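Local structure of putative aminopeptidase (5NTH) at residues K29-F34 with Q177-N182; H46-G51 with L137-C142; A150-V155 with A208-V213. The protein probably removes amino acids from the N-termini of peptides as an M17 leucyl aminopeptidase, and carries manganese ions and the inhibitor actinonin here. All blocks are in the same frame, centred on the assembly; numbering follows the deposited sequence.

Contact 1: K29-F34 with Q177-N182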
# COMPACT_ATOMS: atom_id res chain seq x y z
N LYS A 29 29.39 -19.32 -30.51
CA LYS A 29 28.94 -20.66 -30.85
C LYS A 29 28.37 -21.35 -29.64
O LYS A 29 28.88 -21.19 -28.53
CB LYS A 29 30.09 -21.49 -31.40
CG LYS A 29 30.56 -20.96 -32.74
CD LYS A 29 31.64 -21.84 -33.39
CE LYS A 29 32.14 -21.23 -34.71
NZ LYS A 29 32.78 -19.87 -34.56
N SER A 30 27.35 -22.17 -29.84
CA SER A 30 26.84 -22.94 -28.73
C SER A 30 27.95 -23.87 -28.24
O SER A 30 29.03 -23.96 -28.83
CB SER A 30 25.57 -23.73 -29.10
OG SER A 30 25.79 -25.11 -29.29
N ASN A 31 27.67 -24.57 -27.15
CA ASN A 31 28.58 -25.57 -26.66
C ASN A 31 27.89 -26.89 -26.64
O ASN A 31 28.10 -27.69 -25.73
CB ASN A 31 29.10 -25.19 -25.26
CG ASN A 31 28.01 -25.23 -24.18
OD1 ASN A 31 26.77 -25.26 -24.44
ND2 ASN A 31 28.47 -25.22 -22.92
N VAL A 32 27.04 -27.07 -27.65
CA VAL A 32 26.33 -28.30 -27.84
C VAL A 32 26.79 -28.95 -29.15
O VAL A 32 26.96 -28.30 -30.18
CB VAL A 32 24.82 -28.06 -27.87
CG1 VAL A 32 24.07 -29.37 -28.03
CG2 VAL A 32 24.41 -27.39 -26.57
N THR A 33 26.99 -30.26 -29.07
CA THR A 33 27.32 -31.06 -30.22
C THR A 33 26.36 -32.23 -30.26
O THR A 33 25.70 -32.58 -29.27
CB THR A 33 28.78 -31.56 -30.16
OG1 THR A 33 29.00 -32.41 -29.01
CG2 THR A 33 29.73 -30.38 -30.15
N PHE A 34 26.29 -32.84 -31.43
CA PHE A 34 25.51 -34.05 -31.55
C PHE A 34 26.41 -35.15 -32.10
O PHE A 34 27.32 -34.89 -32.88
CB PHE A 34 24.32 -33.80 -32.47
CG PHE A 34 23.41 -32.68 -32.01
CD1 PHE A 34 23.76 -31.36 -32.21
CD2 PHE A 34 22.20 -32.97 -31.36
CE1 PHE A 34 22.93 -30.34 -31.79
CE2 PHE A 34 21.38 -31.96 -30.91
CZ PHE A 34 21.74 -30.64 -31.12
N GLN A 177 32.30 -20.63 -21.11
CA GLN A 177 31.85 -21.83 -21.82
C GLN A 177 32.88 -22.92 -21.51
O GLN A 177 33.71 -23.30 -22.33
CB GLN A 177 31.72 -21.58 -23.32
CG GLN A 177 30.44 -20.82 -23.65
CD GLN A 177 30.00 -21.02 -25.09
OE1 GLN A 177 30.81 -20.93 -26.02
NE2 GLN A 177 28.70 -21.28 -25.29
N ALA A 178 32.81 -23.35 -20.25
CA ALA A 178 33.86 -24.11 -19.60
C ALA A 178 33.68 -25.56 -19.92
O ALA A 178 34.65 -26.30 -20.04
CB ALA A 178 33.79 -23.91 -18.09
N MET A 179 32.44 -25.96 -20.07
CA MET A 179 32.08 -27.34 -20.24
C MET A 179 31.45 -27.51 -21.62
O MET A 179 31.51 -26.62 -22.45
CB MET A 179 31.12 -27.73 -19.13
CG MET A 179 29.76 -27.09 -19.29
SD MET A 179 28.50 -28.07 -18.51
CE MET A 179 28.14 -29.33 -19.71
N SER A 180 30.83 -28.65 -21.85
CA SER A 180 30.33 -28.97 -23.15
C SER A 180 29.33 -30.09 -23.11
O SER A 180 29.55 -31.06 -22.41
CB SER A 180 31.49 -29.38 -24.03
OG SER A 180 31.04 -29.30 -25.35
N LEU A 181 28.27 -29.98 -23.91
CA LEU A 181 27.22 -31.02 -23.94
C LEU A 181 27.22 -31.74 -25.26
O LEU A 181 27.24 -31.10 -26.29
CB LEU A 181 25.84 -30.44 -23.71
CG LEU A 181 25.60 -29.78 -22.36
CD1 LEU A 181 26.08 -28.34 -22.42
CD2 LEU A 181 24.13 -29.82 -22.01
N ASN A 182 27.22 -33.07 -25.20
CA ASN A 182 27.25 -33.93 -26.38
C ASN A 182 25.93 -34.72 -26.46
O ASN A 182 25.69 -35.62 -25.65
CB ASN A 182 28.46 -34.84 -26.29
CG ASN A 182 28.58 -35.80 -27.48
OD1 ASN A 182 28.46 -37.03 -27.32
ND2 ASN A 182 28.78 -35.23 -28.69

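Contact 2: H46-G51 with L137-C142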
# COMPACT_ATOMS: atom_id res chain seq x y z
N HIS A 46 30.92 -37.45 -17.60
CA HIS A 46 29.53 -37.45 -17.06
C HIS A 46 28.52 -37.82 -18.14
O HIS A 46 28.69 -37.45 -19.32
CB HIS A 46 29.18 -36.05 -16.51
CG HIS A 46 30.15 -35.57 -15.49
ND1 HIS A 46 29.91 -35.65 -14.14
CD2 HIS A 46 31.41 -35.08 -15.62
CE1 HIS A 46 30.95 -35.19 -13.48
NE2 HIS A 46 31.88 -34.84 -14.36
N VAL A 47 27.49 -38.55 -17.72
CA VAL A 47 26.48 -39.06 -18.62
C VAL A 47 25.11 -38.85 -18.02
O VAL A 47 24.89 -39.15 -16.86
CB VAL A 47 26.67 -40.56 -18.89
CG1 VAL A 47 25.66 -41.03 -19.92
CG2 VAL A 47 28.04 -40.84 -19.44
N LEU A 48 24.19 -38.36 -18.84
CA LEU A 48 22.80 -38.25 -18.49
C LEU A 48 21.96 -39.08 -19.47
O LEU A 48 22.12 -38.99 -20.70
CB LEU A 48 22.36 -36.79 -18.53
CG LEU A 48 20.84 -36.56 -18.45
CD1 LEU A 48 20.25 -36.94 -17.10
CD2 LEU A 48 20.54 -35.11 -18.79
N LEU A 49 21.03 -39.83 -18.91
CA LEU A 49 20.12 -40.63 -19.67
C LEU A 49 18.73 -40.19 -19.28
O LEU A 49 18.38 -40.20 -18.09
CB LEU A 49 20.32 -42.10 -19.35
CG LEU A 49 19.31 -43.04 -20.01
CD1 LEU A 49 19.26 -42.86 -21.53
CD2 LEU A 49 19.68 -44.46 -19.62
N VAL A 50 17.93 -39.82 -20.28
CA VAL A 50 16.64 -39.23 -20.01
C VAL A 50 15.68 -39.66 -21.07
O VAL A 50 15.95 -39.54 -22.28
CB VAL A 50 16.72 -37.70 -19.90
CG1 VAL A 50 17.36 -37.05 -21.12
CG2 VAL A 50 15.33 -37.13 -19.66
N GLY A 51 14.54 -40.17 -20.61
CA GLY A 51 13.49 -40.58 -21.51
C GLY A 51 12.26 -41.05 -20.78
O GLY A 51 12.28 -41.25 -19.57
N LEU A 137 29.58 -33.38 -20.89
CA LEU A 137 28.41 -34.13 -20.42
C LEU A 137 27.78 -34.76 -21.63
O LEU A 137 27.41 -34.06 -22.56
CB LEU A 137 27.39 -33.22 -19.74
CG LEU A 137 25.98 -33.78 -19.54
CD1 LEU A 137 25.99 -34.91 -18.52
CD2 LEU A 137 25.01 -32.67 -19.11
N ASP A 138 27.67 -36.08 -21.61
CA ASP A 138 26.95 -36.83 -22.62
C ASP A 138 25.48 -36.85 -22.22
O ASP A 138 25.14 -37.13 -21.07
CB ASP A 138 27.49 -38.27 -22.74
CG ASP A 138 28.76 -38.37 -23.58
OD1 ASP A 138 29.08 -37.48 -24.38
OD2 ASP A 138 29.45 -39.38 -23.46
N VAL A 139 24.62 -36.51 -23.19
CA VAL A 139 23.20 -36.45 -22.95
C VAL A 139 22.51 -37.46 -23.86
O VAL A 139 22.46 -37.27 -25.09
CB VAL A 139 22.65 -35.06 -23.22
CG1 VAL A 139 21.15 -35.02 -22.97
CG2 VAL A 139 23.35 -34.05 -22.34
N TYR A 140 22.02 -38.53 -23.25
CA TYR A 140 21.42 -39.61 -23.98
C TYR A 140 19.96 -39.40 -23.85
O TYR A 140 19.42 -39.53 -22.77
CB TYR A 140 21.85 -40.98 -23.44
CG TYR A 140 23.12 -41.53 -24.07
CD1 TYR A 140 24.38 -41.05 -23.66
CD2 TYR A 140 23.09 -42.52 -25.07
CE1 TYR A 140 25.57 -41.55 -24.21
CE2 TYR A 140 24.27 -43.02 -25.64
CZ TYR A 140 25.51 -42.54 -25.20
OH TYR A 140 26.71 -42.99 -25.72
N VAL A 141 19.31 -39.09 -24.97
CA VAL A 141 17.89 -38.83 -25.01
C VAL A 141 17.11 -39.86 -25.80
O VAL A 141 17.36 -40.09 -26.96
CB VAL A 141 17.59 -37.50 -25.68
CG1 VAL A 141 16.13 -37.12 -25.44
CG2 VAL A 141 18.53 -36.43 -25.17
N CYS A 142 16.14 -40.46 -25.13
CA CYS A 142 15.20 -41.39 -25.75
C CYS A 142 13.93 -40.68 -26.21
O CYS A 142 12.90 -40.64 -25.50
CB CYS A 142 14.88 -42.51 -24.77
SG CYS A 142 16.39 -43.44 -24.46

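Contact 3: A150-V155 with A208-V213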
# COMPACT_ATOMS: atom_id res chain seq x y z
N ALA A 150 12.98 -29.76 -30.64
CA ALA A 150 12.66 -29.64 -29.22
C ALA A 150 13.81 -30.09 -28.32
O ALA A 150 14.14 -29.44 -27.32
CB ALA A 150 11.40 -30.42 -28.91
N VAL A 151 14.44 -31.19 -28.67
CA VAL A 151 15.65 -31.61 -28.02
C VAL A 151 16.77 -30.58 -28.22
O VAL A 151 17.40 -30.18 -27.26
CB VAL A 151 16.12 -33.01 -28.50
CG1 VAL A 151 17.42 -33.43 -27.81
CG2 VAL A 151 15.05 -34.04 -28.22
N ALA A 152 17.04 -30.14 -29.43
CA ALA A 152 18.15 -29.20 -29.56
C ALA A 152 17.92 -27.96 -28.67
O ALA A 152 18.83 -27.54 -27.93
CB ALA A 152 18.35 -28.80 -31.00
N ASN A 153 16.69 -27.43 -28.73
CA ASN A 153 16.25 -26.34 -27.85
C ASN A 153 16.35 -26.68 -26.35
O ASN A 153 17.00 -25.94 -25.64
CB ASN A 153 14.82 -25.93 -28.21
CG ASN A 153 14.32 -24.68 -27.45
OD1 ASN A 153 15.09 -23.88 -26.95
ND2 ASN A 153 13.01 -24.50 -27.39
N ALA A 154 15.73 -27.78 -25.91
CA ALA A 154 15.67 -28.20 -24.49
C ALA A 154 17.02 -28.35 -23.82
O ALA A 154 17.18 -28.12 -22.60
CB ALA A 154 14.90 -29.50 -24.35
N VAL A 155 17.99 -28.77 -24.62
CA VAL A 155 19.31 -28.97 -24.11
C VAL A 155 20.10 -27.71 -24.13
O VAL A 155 20.74 -27.38 -23.15
CB VAL A 155 20.06 -30.02 -24.94
CG1 VAL A 155 21.51 -30.13 -24.49
CG2 VAL A 155 19.37 -31.38 -24.79
N ALA A 208 22.81 -24.66 -35.56
CA ALA A 208 22.41 -23.28 -35.77
C ALA A 208 21.33 -22.85 -34.76
O ALA A 208 21.41 -21.73 -34.25
CB ALA A 208 21.92 -23.10 -37.20
N ILE A 209 20.37 -23.74 -34.47
CA ILE A 209 19.38 -23.52 -33.39
C ILE A 209 20.06 -23.37 -32.03
O ILE A 209 19.83 -22.39 -31.32
CB ILE A 209 18.30 -24.62 -33.37
CG1 ILE A 209 17.32 -24.40 -34.51
CG2 ILE A 209 17.49 -24.59 -32.10
CD1 ILE A 209 16.46 -25.62 -34.81
N CYS A 210 20.90 -24.33 -31.67
CA CYS A 210 21.60 -24.27 -30.38
C CYS A 210 22.35 -22.96 -30.24
O CYS A 210 22.19 -22.29 -29.25
CB CYS A 210 22.56 -25.44 -30.21
SG CYS A 210 21.70 -27.00 -29.94
N THR A 211 23.13 -22.59 -31.26
CA THR A 211 23.88 -21.33 -31.25
C THR A 211 22.95 -20.13 -31.08
O THR A 211 23.25 -19.23 -30.29
CB THR A 211 24.70 -21.16 -32.54
OG1 THR A 211 25.77 -22.11 -32.56
CG2 THR A 211 25.32 -19.77 -32.66
N SER A 212 21.84 -20.12 -31.83
CA SER A 212 20.88 -19.04 -31.73
C SER A 212 20.13 -18.99 -30.40
O SER A 212 19.89 -17.91 -29.89
CB SER A 212 19.85 -19.05 -32.89
OG SER A 212 20.30 -18.26 -33.99
N VAL A 213 19.72 -20.13 -29.85
CA VAL A 213 19.04 -20.10 -28.56
C VAL A 213 20.00 -19.51 -27.51
O VAL A 213 19.67 -18.57 -26.78
CB VAL A 213 18.60 -21.50 -28.12
CG1 VAL A 213 18.36 -21.57 -26.63
CG2 VAL A 213 17.36 -21.95 -28.83

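Contact 1: K29-F34 with Q177-N182
V32 and T33 pair with L181 and N182 as parallel strands, joining the outermost strand 32-34 of the six-stranded N-terminal sheet to its inner neighbour 181-185. Two backbone bonds hold the register. L181 N gives an almost straight bond (175°) to N31 O at 2.9 Å, and T33 N returns one to L181 O at 2.9 Å. N31 O also takes a weak bond from S180 OG, and L181 O a weak one from T33 OG1, which gives each carbonyl a second, looser partner.

Before the strand, N31 turns its side chain to the other segment. With chi1 67° its CG sits between the backbone N and the carbonyl carbon, and ND2 makes a weak, bent bond to M179 O at 3.4 Å. OD1 lies 3.7 Å from L181 CD1, the two side chains crossing obliquely, and accepts a hydrogen bond from Q214 NE2 of helix 203-221. V32 and L181 share one face of the sheet, where V32 CG2 and L181 CB are 4.4 Å apart; T33 and N182 share the other.

S30 OG accepts from V32 N at 2.8 Å, an ST turn directly before the strand. The arrangement is that of a short parallel edge strand on the N-terminal sheet, whose fold is consistent with a macro-like domain.

Contact 2: H46-G51 with L137-C142
H46 to V50 exchange five backbone hydrogen bonds with D138 to C142, and the two strands run parallel with their axes 4.6 Å apart. Along the pair the donors are D138 N, L48 N, Y140 N, V50 N and C142 N; the acceptors are H46 O, D138 O, L48 O, Y140 O and V50 O. The bond from V50 N to Y140 O is the most bent at N-H, 151°. This pair lies inside the N-terminal domain, probably macro-like in fold.

On the face carrying V47, L49 and Y140, the methyl L49 CD1 lies 3.7 Å from Y140 CB and 4.1 Å from C142 SG. L49 CG stands anti to the backbone N (chi1 175°), and CD1 leans from it over the neighbouring strand. V47 CG1 approaches the Y140 ring obliquely, 4.0 Å from CD1, while the carbonyl oxygen of L48 faces the edge of that ring. On the face with H46 and L48, L137 CD1 fits between H46 CB at 3.9 Å and L48 CB at 4.1 Å; farther on, L48 CD2 meets V139 CG1 at 4.2 Å.

The mixed sheet continues beyond both strands: 97-103 bonds to V47, L49 and G51, and 181-185 flanks strand 137-142. F66 stacks edge-to-face with the Y140 ring and also touches V47. Helix 117-127 covers the L48 face, with V124 on L48, A127 on L137 and M120 on V141. The carboxylate of D138 is held by A44, whose backbone N bonds to OD2.

Contact 3: A150-V155 with A208-V213
N153 CG stands anti to its backbone N (chi1 -173°), and OD1 meets V213 CG2 at 3.5 Å, the two side chains crossing at about a right angle. C210 SG lies anti to the carbonyl carbon (chi1 -72°), in contact with A152. This is plain helix-helix packing between helix 148-156, which follows strand 137-142 of the N-terminal domain, and helix 203-221, with the two segments running in roughly the same direction, crossing at -33° with their axes 8.9 Å apart.

The small side chain of A152 points at the other helix, and the backbones come near at A152 and C210, whose CA atoms are 6.1 Å apart. A152 CB touches C210 SG at 3.9 Å and I209 CG2 at 4.4 Å. Mostly apolar, the contact includes two polar oxygens, N153 OD1 and A152 O. N153 ND2 bonds to D454 OD1 and to S452 O, ties that fix the end of this side chain while OD1 faces V213. Helix 528-536 closes one flank, with T529 against both N153 and V213 and F532 against I209. At the A152 backbone the C210 thiol also lies beside the carbonyl, with SG 3.5 Å from A152 O.

How the contacts relate
Contacts 1 and 2 belong to one sheet and meet where strands 181-185 and 137-142 are neighbours: S180 O and N182 O probably accept from L137 N and V139 N. Contact 2 is buried within that sheet and has a run of backbone bonds; contact 1, at its margin, is partly exposed and adds weak side-chain bonds. Contact 3 is also buried, but joins helices mainly by apolar side chains. Its helix 148-156 packs on both pairings, V151 CG1 against V141 CG2 and V155 CG1 against L181 CD2, while helix 203-221 also meets contact 1, through T211 OG1 with S30 N and C210 SG with F34 CZ.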